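Glucanase (Klebsiella pneumoniae, PDB 5GY3) probably hydrolyses internal beta-1,4-glucosidic bonds of cellulose, lichenin and cereal beta-D-glucans, as a family 8 glycoside hydrolase. Local coordinates at residues Q249-I254 and N259-W264; S189-D194 and K239-S244; Y245-T250 and G269-R274. All blocks are in the same frame, centred on the assembly; numbering follows the deposited sequence.

Contact 1 of 3, residues Q249-I254 and N259-W264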
loop_
_atom_site.group_PDB
_atom_site.type_symbol
_atom_site.label_atom_id
_atom_site.label_comp_id
_atom_site.label_asym_id
_atom_site.label_seq_id
_atom_site.Cartn_x
_atom_site.Cartn_y
_atom_site.Cartn_z
ATOM N N GLN A 249 -13.449 -0.354 -20.487
ATOM C CA GLN A 249 -12.335 -0.316 -21.423
ATOM C C GLN A 249 -11.271 0.668 -20.962
ATOM O O GLN A 249 -10.744 1.458 -21.747
ATOM C CB GLN A 249 -12.804 0.042 -22.832
ATOM C CG GLN A 249 -13.728 -0.971 -23.474
ATOM C CD GLN A 249 -14.230 -0.489 -24.825
ATOM O OE1 GLN A 249 -15.366 -0.040 -24.954
ATOM N NE2 GLN A 249 -13.373 -0.558 -25.832
ATOM N N THR A 250 -10.930 0.624 -19.675
ATOM C CA THR A 250 -9.876 1.465 -19.132
ATOM C C THR A 250 -8.576 0.685 -19.104
ATOM O O THR A 250 -8.542 -0.396 -18.502
ATOM C CB THR A 250 -10.238 1.913 -17.729
ATOM O OG1 THR A 250 -11.493 2.598 -17.763
ATOM C CG2 THR A 250 -9.160 2.840 -17.165
ATOM N N PRO A 251 -7.500 1.177 -19.726
ATOM C CA PRO A 251 -6.250 0.404 -19.766
ATOM C C PRO A 251 -5.738 0.096 -18.368
ATOM O O PRO A 251 -5.829 0.920 -17.457
ATOM C CB PRO A 251 -5.291 1.323 -20.528
ATOM C CG PRO A 251 -6.216 2.196 -21.373
ATOM C CD PRO A 251 -7.412 2.423 -20.510
ATOM N N ALA A 252 -5.195 -1.116 -18.209
ATOM C CA ALA A 252 -4.716 -1.544 -16.896
ATOM C C ALA A 252 -3.436 -0.832 -16.480
ATOM O O ALA A 252 -3.126 -0.802 -15.284
ATOM C CB ALA A 252 -4.479 -3.056 -16.880
ATOM N N TRP A 253 -2.665 -0.308 -17.433
ATOM C CA TRP A 253 -1.521 0.532 -17.112
ATOM C C TRP A 253 -1.321 1.558 -18.220
ATOM O O TRP A 253 -1.853 1.418 -19.326
ATOM C CB TRP A 253 -0.227 -0.281 -16.908
ATOM C CG TRP A 253 0.143 -1.265 -18.010
ATOM C CD1 TRP A 253 -0.065 -2.619 -18.000
ATOM C CD2 TRP A 253 0.817 -0.977 -19.250
ATOM N NE1 TRP A 253 0.426 -3.186 -19.158
ATOM C CE2 TRP A 253 0.972 -2.202 -19.939
ATOM C CE3 TRP A 253 1.317 0.192 -19.838
ATOM C CZ2 TRP A 253 1.582 -2.284 -21.192
ATOM C CZ3 TRP A 253 1.923 0.107 -21.087
ATOM C CH2 TRP A 253 2.057 -1.126 -21.746
ATOM N N ILE A 254 -0.545 2.599 -17.909
ATOM C CA ILE A 254 -0.082 3.539 -18.928
ATOM C C ILE A 254 1.395 3.834 -18.699
ATOM O O ILE A 254 1.841 4.011 -17.560
ATOM C CB ILE A 254 -0.919 4.844 -18.943
ATOM C CG1 ILE A 254 -0.302 5.861 -19.911
ATOM C CG2 ILE A 254 -1.041 5.452 -17.540
ATOM C CD1 ILE A 254 -1.208 7.036 -20.224
ATOM N N ASN A 259 3.261 7.530 -23.193
ATOM C CA ASN A 259 1.799 7.540 -23.291
ATOM C C ASN A 259 1.231 6.251 -23.871
ATOM O O ASN A 259 0.013 6.151 -24.055
ATOM C CB ASN A 259 1.295 8.753 -24.078
ATOM C CG ASN A 259 1.773 10.056 -23.465
ATOM O OD1 ASN A 259 1.617 10.273 -22.260
ATOM N ND2 ASN A 259 2.403 10.906 -24.275
ATOM N N GLU A 260 2.072 5.255 -24.145
ATOM C CA GLU A 260 1.556 3.943 -24.519
ATOM C C GLU A 260 0.697 3.374 -23.393
ATOM O O GLU A 260 1.049 3.483 -22.218
ATOM C CB GLU A 260 2.713 2.987 -24.825
ATOM C CG GLU A 260 2.258 1.576 -25.186
ATOM C CD GLU A 260 3.398 0.567 -25.241
ATOM O OE1 GLU A 260 4.519 0.887 -24.788
ATOM O OE2 GLU A 260 3.165 -0.562 -25.720
ATOM N N VAL A 261 -0.426 2.748 -23.752
ATOM C CA VAL A 261 -1.316 2.162 -22.754
ATOM C C VAL A 261 -1.380 0.650 -22.941
ATOM O O VAL A 261 -1.073 0.104 -24.011
ATOM C CB VAL A 261 -2.747 2.747 -22.790
ATOM C CG1 VAL A 261 -2.731 4.230 -22.529
ATOM C CG2 VAL A 261 -3.429 2.426 -24.123
ATOM N N ALA A 262 -1.795 -0.021 -21.870
ATOM C CA ALA A 262 -1.995 -1.462 -21.908
ATOM C C ALA A 262 -3.054 -1.805 -22.949
ATOM O O ALA A 262 -4.038 -1.072 -23.097
ATOM C CB ALA A 262 -2.443 -1.989 -20.546
ATOM N N PRO A 263 -2.898 -2.914 -23.675
ATOM C CA PRO A 263 -3.953 -3.349 -24.596
ATOM C C PRO A 263 -5.074 -4.111 -23.910
ATOM O O PRO A 263 -5.966 -4.629 -24.596
ATOM C CB PRO A 263 -3.185 -4.253 -25.567
ATOM C CG PRO A 263 -2.155 -4.888 -24.705
ATOM C CD PRO A 263 -1.706 -3.771 -23.763
ATOM N N TRP A 264 -5.047 -4.225 -22.587
ATOM C CA TRP A 264 -6.116 -4.884 -21.865
ATOM C C TRP A 264 -6.551 -3.990 -20.712
ATOM O O TRP A 264 -5.866 -3.021 -20.346
ATOM C CB TRP A 264 -5.687 -6.275 -21.384
ATOM C CG TRP A 264 -4.495 -6.256 -20.489
ATOM C CD1 TRP A 264 -3.185 -6.136 -20.862
ATOM C CD2 TRP A 264 -4.505 -6.354 -19.065
ATOM N NE1 TRP A 264 -2.379 -6.160 -19.753
ATOM C CE2 TRP A 264 -3.163 -6.300 -18.635
ATOM C CE3 TRP A 264 -5.518 -6.489 -18.110
ATOM C CZ2 TRP A 264 -2.805 -6.364 -17.295
ATOM C CZ3 TRP A 264 -5.165 -6.557 -16.778
ATOM C CH2 TRP A 264 -3.818 -6.491 -16.382
HETATM O O HOH W 1 0.684 -5.952 -20.388
#

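Contact 2 of 3, residues S189-D194 and K239-S244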
loop_
_atom_site.group_PDB
_atom_site.type_symbol
_atom_site.label_atom_id
_atom_site.label_comp_id
_atom_site.label_asym_id
_atom_site.label_seq_id
_atom_site.Cartn_x
_atom_site.Cartn_y
_atom_site.Cartn_z
ATOM N N SER A 189 -1.047 12.022 -19.548
ATOM C CA SER A 189 -1.932 11.668 -18.443
ATOM C C SER A 189 -1.602 12.422 -17.156
ATOM O O SER A 189 -2.437 12.446 -16.248
ATOM C CB SER A 189 -1.867 10.165 -18.166
ATOM O OG SER A 189 -0.602 9.831 -17.605
ATOM N N HIS A 190 -0.412 13.022 -17.066
ATOM C CA HIS A 190 0.047 13.719 -15.859
ATOM C C HIS A 190 -0.039 12.817 -14.634
ATOM O O HIS A 190 -0.338 13.265 -13.524
ATOM C CB HIS A 190 -0.733 15.018 -15.628
ATOM C CG HIS A 190 -0.748 15.918 -16.821
ATOM N ND1 HIS A 190 0.366 16.610 -17.242
ATOM C CD2 HIS A 190 -1.741 16.239 -17.686
ATOM C CE1 HIS A 190 0.061 17.321 -18.315
ATOM N NE2 HIS A 190 -1.209 17.106 -18.610
ATOM N N LEU A 191 0.236 11.535 -14.830
ATOM C CA LEU A 191 0.170 10.585 -13.732
ATOM C C LEU A 191 1.566 10.169 -13.290
ATOM O O LEU A 191 2.515 10.200 -14.078
ATOM C CB LEU A 191 -0.629 9.339 -14.141
ATOM C CG LEU A 191 -2.138 9.536 -14.304
ATOM C CD1 LEU A 191 -2.739 8.278 -14.864
ATOM C CD2 LEU A 191 -2.793 9.888 -12.949
ATOM N N PRO A 192 1.725 9.754 -12.035
ATOM C CA PRO A 192 3.009 9.199 -11.589
ATOM C C PRO A 192 3.164 7.730 -11.974
ATOM O O PRO A 192 2.194 6.993 -12.156
ATOM C CB PRO A 192 2.935 9.355 -10.066
ATOM C CG PRO A 192 1.479 9.127 -9.773
ATOM C CD PRO A 192 0.715 9.724 -10.958
ATOM N N SER A 193 4.421 7.314 -12.089
ATOM C CA SER A 193 4.764 5.916 -12.332
ATOM C C SER A 193 4.868 5.147 -11.011
ATOM O O SER A 193 4.772 5.715 -9.916
ATOM C CB SER A 193 6.074 5.828 -13.113
ATOM O OG SER A 193 7.077 6.626 -12.502
ATOM N N ASP A 194 5.041 3.826 -11.129
ATOM C CA ASP A 194 5.246 2.991 -9.943
ATOM C C ASP A 194 6.429 3.486 -9.116
ATOM O O ASP A 194 6.361 3.541 -7.881
ATOM C CB ASP A 194 5.499 1.532 -10.347
ATOM C CG ASP A 194 4.285 0.848 -10.961
ATOM O OD1 ASP A 194 3.134 1.213 -10.653
ATOM O OD2 ASP A 194 4.506 -0.103 -11.760
ATOM N N LYS A 239 -8.936 11.101 -11.697
ATOM C CA LYS A 239 -10.296 11.199 -12.205
ATOM C C LYS A 239 -10.301 11.573 -13.680
ATOM O O LYS A 239 -11.049 10.986 -14.471
ATOM C CB LYS A 239 -11.076 12.224 -11.381
ATOM C CG LYS A 239 -11.312 11.801 -9.925
ATOM C CD LYS A 239 -12.016 12.913 -9.138
ATOM C CE LYS A 239 -12.572 12.375 -7.827
ATOM N NZ LYS A 239 -13.089 13.460 -6.946
ATOM N N ALA A 240 -9.452 12.531 -14.071
ATOM C CA ALA A 240 -9.417 12.973 -15.467
ATOM C C ALA A 240 -9.008 11.843 -16.400
ATOM O O ALA A 240 -9.606 11.662 -17.467
ATOM C CB ALA A 240 -8.466 14.161 -15.631
ATOM N N TRP A 241 -7.995 11.067 -16.013
ATOM C CA TRP A 241 -7.540 9.987 -16.877
ATOM C C TRP A 241 -8.593 8.891 -16.977
ATOM O O TRP A 241 -8.917 8.428 -18.078
ATOM C CB TRP A 241 -6.213 9.425 -16.360
ATOM C CG TRP A 241 -5.657 8.376 -17.283
ATOM C CD1 TRP A 241 -5.111 8.584 -18.516
ATOM C CD2 TRP A 241 -5.594 6.961 -17.046
ATOM N NE1 TRP A 241 -4.711 7.382 -19.064
ATOM C CE2 TRP A 241 -4.999 6.373 -18.185
ATOM C CE3 TRP A 241 -5.994 6.136 -15.987
ATOM C CZ2 TRP A 241 -4.779 4.992 -18.290
ATOM C CZ3 TRP A 241 -5.776 4.756 -16.094
ATOM C CH2 TRP A 241 -5.184 4.208 -17.243
ATOM N N MET A 242 -9.157 8.475 -15.840
ATOM C CA MET A 242 -10.171 7.428 -15.871
ATOM C C MET A 242 -11.437 7.893 -16.590
ATOM O O MET A 242 -12.066 7.113 -17.315
ATOM C CB MET A 242 -10.482 6.974 -14.449
ATOM C CG MET A 242 -9.275 6.325 -13.777
ATOM S SD MET A 242 -9.614 5.950 -12.050
ATOM C CE MET A 242 -7.987 5.404 -11.519
ATOM N N GLN A 243 -11.819 9.159 -16.414
ATOM C CA GLN A 243 -12.997 9.680 -17.107
ATOM C C GLN A 243 -12.824 9.700 -18.624
ATOM O O GLN A 243 -13.822 9.807 -19.346
ATOM C CB GLN A 243 -13.329 11.089 -16.592
ATOM C CG GLN A 243 -14.060 11.086 -15.247
ATOM C CD GLN A 243 -14.061 12.453 -14.559
ATOM O OE1 GLN A 243 -13.503 13.424 -15.070
ATOM N NE2 GLN A 243 -14.673 12.522 -13.383
ATOM N N SER A 244 -11.593 9.596 -19.132
ATOM C CA SER A 244 -11.388 9.624 -20.575
ATOM C C SER A 244 -11.568 8.257 -21.234
ATOM O O SER A 244 -11.386 8.154 -22.449
ATOM C CB SER A 244 -10.001 10.187 -20.908
ATOM O OG SER A 244 -8.973 9.248 -20.642
#

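Contact 3 of 3, residues Y245-T250 and G269-R274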
loop_
_atom_site.group_PDB
_atom_site.type_symbol
_atom_site.label_atom_id
_atom_site.label_comp_id
_atom_site.label_asym_id
_atom_site.label_seq_id
_atom_site.Cartn_x
_atom_site.Cartn_y
_atom_site.Cartn_z
ATOM N N TYR A 245 -11.914 7.220 -20.476
ATOM C CA TYR A 245 -12.117 5.878 -21.003
ATOM C C TYR A 245 -13.482 5.343 -20.605
ATOM O O TYR A 245 -14.025 5.734 -19.570
ATOM C CB TYR A 245 -11.035 4.904 -20.493
ATOM C CG TYR A 245 -9.674 5.169 -21.072
ATOM C CD1 TYR A 245 -9.361 4.743 -22.353
ATOM C CD2 TYR A 245 -8.700 5.860 -20.347
ATOM C CE1 TYR A 245 -8.130 4.987 -22.900
ATOM C CE2 TYR A 245 -7.457 6.108 -20.893
ATOM C CZ TYR A 245 -7.178 5.665 -22.173
ATOM O OH TYR A 245 -5.951 5.900 -22.749
ATOM N N PRO A 246 -14.054 4.434 -21.401
ATOM C CA PRO A 246 -15.235 3.696 -20.939
ATOM C C PRO A 246 -14.886 2.879 -19.703
ATOM O O PRO A 246 -13.782 2.346 -19.586
ATOM C CB PRO A 246 -15.591 2.795 -22.128
ATOM C CG PRO A 246 -14.929 3.421 -23.310
ATOM C CD PRO A 246 -13.690 4.106 -22.789
ATOM N N ARG A 247 -15.838 2.800 -18.771
ATOM C CA ARG A 247 -15.610 2.089 -17.516
ATOM C C ARG A 247 -15.001 0.707 -17.738
ATOM O O ARG A 247 -14.060 0.318 -17.037
ATOM C CB ARG A 247 -16.918 1.956 -16.739
ATOM C CG ARG A 247 -16.802 1.010 -15.554
ATOM C CD ARG A 247 -18.031 1.053 -14.676
ATOM N NE ARG A 247 -17.842 0.243 -13.478
ATOM C CZ ARG A 247 -18.148 -1.045 -13.397
ATOM N NH1 ARG A 247 -18.666 -1.672 -14.449
ATOM N NH2 ARG A 247 -17.939 -1.708 -12.268
ATOM N N LEU A 248 -15.518 -0.045 -18.709
ATOM C CA LEU A 248 -15.062 -1.407 -18.964
ATOM C C LEU A 248 -13.930 -1.487 -19.982
ATOM O O LEU A 248 -13.474 -2.596 -20.297
ATOM C CB LEU A 248 -16.239 -2.279 -19.424
ATOM C CG LEU A 248 -17.371 -2.459 -18.409
ATOM C CD1 LEU A 248 -18.509 -3.289 -19.006
ATOM C CD2 LEU A 248 -16.853 -3.099 -17.140
ATOM N N GLN A 249 -13.449 -0.354 -20.487
ATOM C CA GLN A 249 -12.335 -0.316 -21.423
ATOM C C GLN A 249 -11.271 0.668 -20.962
ATOM O O GLN A 249 -10.744 1.458 -21.747
ATOM C CB GLN A 249 -12.804 0.042 -22.832
ATOM C CG GLN A 249 -13.728 -0.971 -23.474
ATOM C CD GLN A 249 -14.230 -0.489 -24.825
ATOM O OE1 GLN A 249 -15.366 -0.040 -24.954
ATOM N NE2 GLN A 249 -13.373 -0.558 -25.832
ATOM N N THR A 250 -10.930 0.624 -19.675
ATOM C CA THR A 250 -9.876 1.465 -19.132
ATOM C C THR A 250 -8.576 0.685 -19.104
ATOM O O THR A 250 -8.542 -0.396 -18.502
ATOM C CB THR A 250 -10.238 1.913 -17.729
ATOM O OG1 THR A 250 -11.493 2.598 -17.763
ATOM C CG2 THR A 250 -9.160 2.840 -17.165
ATOM N N GLY A 269 -10.355 -6.129 -8.988
ATOM C CA GLY A 269 -9.879 -5.156 -8.006
ATOM C C GLY A 269 -9.421 -3.843 -8.621
ATOM O O GLY A 269 -9.639 -2.773 -8.044
ATOM N N LEU A 270 -8.760 -3.898 -9.784
ATOM C CA LEU A 270 -8.375 -2.645 -10.438
ATOM C C LEU A 270 -9.603 -1.822 -10.789
ATOM O O LEU A 270 -9.629 -0.602 -10.588
ATOM C CB LEU A 270 -7.554 -2.906 -11.705
ATOM C CG LEU A 270 -6.114 -3.400 -11.599
ATOM C CD1 LEU A 270 -5.490 -3.470 -12.999
ATOM C CD2 LEU A 270 -5.306 -2.474 -10.726
ATOM N N LEU A 271 -10.633 -2.482 -11.320
ATOM C CA LEU A 271 -11.858 -1.778 -11.663
ATOM C C LEU A 271 -12.531 -1.202 -10.422
ATOM O O LEU A 271 -13.126 -0.122 -10.488
ATOM C CB LEU A 271 -12.795 -2.728 -12.409
ATOM C CG LEU A 271 -14.140 -2.185 -12.879
ATOM C CD1 LEU A 271 -13.924 -0.960 -13.739
ATOM C CD2 LEU A 271 -14.906 -3.272 -13.648
ATOM N N ALA A 272 -12.425 -1.894 -9.284
ATOM C CA ALA A 272 -12.967 -1.364 -8.035
ATOM C C ALA A 272 -12.270 -0.069 -7.630
ATOM O O ALA A 272 -12.916 0.867 -7.148
ATOM C CB ALA A 272 -12.856 -2.414 -6.929
ATOM N N VAL A 273 -10.956 0.023 -7.840
ATOM C CA VAL A 273 -10.276 1.292 -7.571
ATOM C C VAL A 273 -10.765 2.382 -8.519
ATOM O O VAL A 273 -10.935 3.541 -8.121
ATOM C CB VAL A 273 -8.747 1.117 -7.655
ATOM C CG1 VAL A 273 -8.036 2.481 -7.582
ATOM C CG2 VAL A 273 -8.265 0.212 -6.535
ATOM N N ARG A 274 -10.980 2.041 -9.793
ATOM C CA ARG A 274 -11.529 3.016 -10.732
ATOM C C ARG A 274 -12.884 3.529 -10.250
ATOM O O ARG A 274 -13.130 4.741 -10.250
ATOM C CB ARG A 274 -11.631 2.400 -12.132
ATOM C CG ARG A 274 -12.228 3.311 -13.209
ATOM C CD ARG A 274 -13.726 3.116 -13.282
ATOM N NE ARG A 274 -14.346 3.889 -14.349
ATOM C CZ ARG A 274 -15.626 4.232 -14.334
ATOM N NH1 ARG A 274 -16.145 4.933 -15.338
ATOM N NH2 ARG A 274 -16.375 3.883 -13.296
HETATM O O HOH W 2 -15.273 6.785 -17.524
HETATM O O HOH W 3 -12.828 4.490 -16.373
#

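Contact 1 of 3, residues Q249-I254 and N259-W264
The methyl of Ala262 sits over the five-membered ring of Trp253, its CB 3.4 Å from the ring centroid and 8° off the ring normal, a CH-pi contact of nearly perpendicular approach. The same arrangement recurs with the roles of the two segments exchanged: Ala252 CB lies over the six-membered ring of Trp264, 3.5 Å from that centroid. Each indole thus lays one face on an alanine of the other segment, and the two ring planes stand at 81°. Both tryptophans place CG between the backbone N and the carbonyl carbon (chi1 near +60°), a torsion that brings each indole against the other segment. Beside this centre, the ring carbon Pro251 CB meets Val261 CB at 3.7 Å, while CG1 of Val261 turns to CG1 and CD1 of Ile254.

Toward the polar edge, two backbone bonds tie the segments: Ala252 N gives to Trp264 O at 2.9 Å, and Ala262 N gives to Trp253 O. Ile254 and Val261 form a single beta bridge. A water lies in the plane of both indoles and accepts from Trp253 NE1 at 3.0 Å and from Trp264 NE1 at 3.1 Å. Arg213 adds a cation-pi contact to Trp253. The segments are two arms of the connection between helices 236-243 and 268-278, the first running into strand 254-255 at Ile254. The chemistry implies an irregular connection held by two backbone hydrogen bonds, with a methyl on each indole face and a shared water at the N-H groups, which should limit the rotation of each ring.

Contact 2 of 3, residues S189-D194 and K239-S244
Trp241 O, whose indole carries the contact with Ser189 and Leu191, is gripped by two donors of one residue: Ser244 OG at 2.7 Å and Ser244 N at 3.1 Å. The hydroxyl comes in 18° from the carbonyl plane. This double hold closes the last turn of helix 236-243, just where the chain leaves the helix.

The indole leaves the helix roughly at a right angle to this carbonyl, CG being anti to the backbone N (chi1 -176°), and reaches the loop 189-194. Over one ring face lies CD1 of Leu191, a single methyl 3.8 Å from Trp241 CG and displaced toward the rim. The line from this methyl to the centroid of the five-membered ring runs 27° off the ring normal. This is a CH-pi contact, and the leucine and tryptophan side chains cross at about a right angle. Ser189 approaches obliquely through carbon, its CB 3.6 Å from Trp241 CD1. The serine oxygen is turned instead along its own loop, where it accepts a weak, long bond from Leu191 N. Across the contact the interaction is therefore wholly apolar, with all three touching residues buried.

Neighbours from several elements complete the surroundings. Tyr245, just beyond the helix, meets the Trp241 ring edge-to-face. Leu191 also touches Pro237 and Trp238 in the first turn of helix 236-243, and Val256 lies against both Ser189 and Leu191. Ile254 of strand 254-255 reaches Ser189 as well as Trp241. The indole thus lies against both that short strand and the loop linking helix 167-183 to strand 196-199, which meet it from the same side.

Contact 3 of 3, residues Y245-T250 and G269-R274
The side chains of Arg247 and Arg274 cross at about a right angle, with their guanidinium planes 83° apart. The stem of Arg247 passes over one face of the Arg274 guanidinium: its CB lies 3.4 Å from Arg274 NH1, and CG and CD follow across CZ and NH2. At the far end the approach is to an edge instead: Arg274 NH2 comes to the rim of the Arg247 guanidinium, near its plane, 3.9 Å from NE. This closeness of two positive groups is probably offset by acids beyond the segments, for Arg274 NH2 makes a salt bridge to Glu280 and Arg247 NH2 one to Asp275.

The other face-on approach is that of Leu271, whose CD2 stands over one face of the Arg247 guanidinium, 3.7 Å from NH2. Arg247 can span both partners because its chain is extended from CG to NE. Leu271 CD1 meets the backbone instead, 3.5 Å from Arg247 O, while CD2 also touches CD2 of Leu248.

Leu271 and Arg274, three residues apart, project from the same side of helix 268-278, which packs on helix 293-307 through Ala272 and Val273 within the (alpha/alpha)6 barrel fold of glycoside hydrolase family 8. Facing them is the loop that follows helix 236-243. It is drawn together at Pro246 O, which accepts from Gln249 N and, at 2.9 Å, from Thr250 OG1, the two donors arriving from opposite faces of the carbonyl plane.

The bend of Arg274 at chi2 (-91°) lays its guanidinium face against the Arg247 stem with NE and NH1 toward this loop, to which two waters join them. One, in the guanidinium plane, accepts from NE at 2.6 Å and donates to Thr250 OG1. The second accepts from Arg274 NH1 and donates to Tyr245 O at 2.6 Å.

The three contacts lie together on one side of the chain's centre, their own centres 11 to 12 Å apart. Contact 2 spans the longest interval of sequence, bringing the loop 189-194 back to the end of helix 236-243; contacts 3 and 1 then both start from the chain that follows that helix and share Gln249 and Thr250. From there contact 3 leads to helix 268-278 and contact 1 to the loop preceding it. Trp241 touches Thr250 and Pro251, Tyr245 touches Pro251 and Val261, and Met242 reaches Arg274. The long connection between the two helices is thus folded into one continuous patch, away from the predicted nucleophile Asp87.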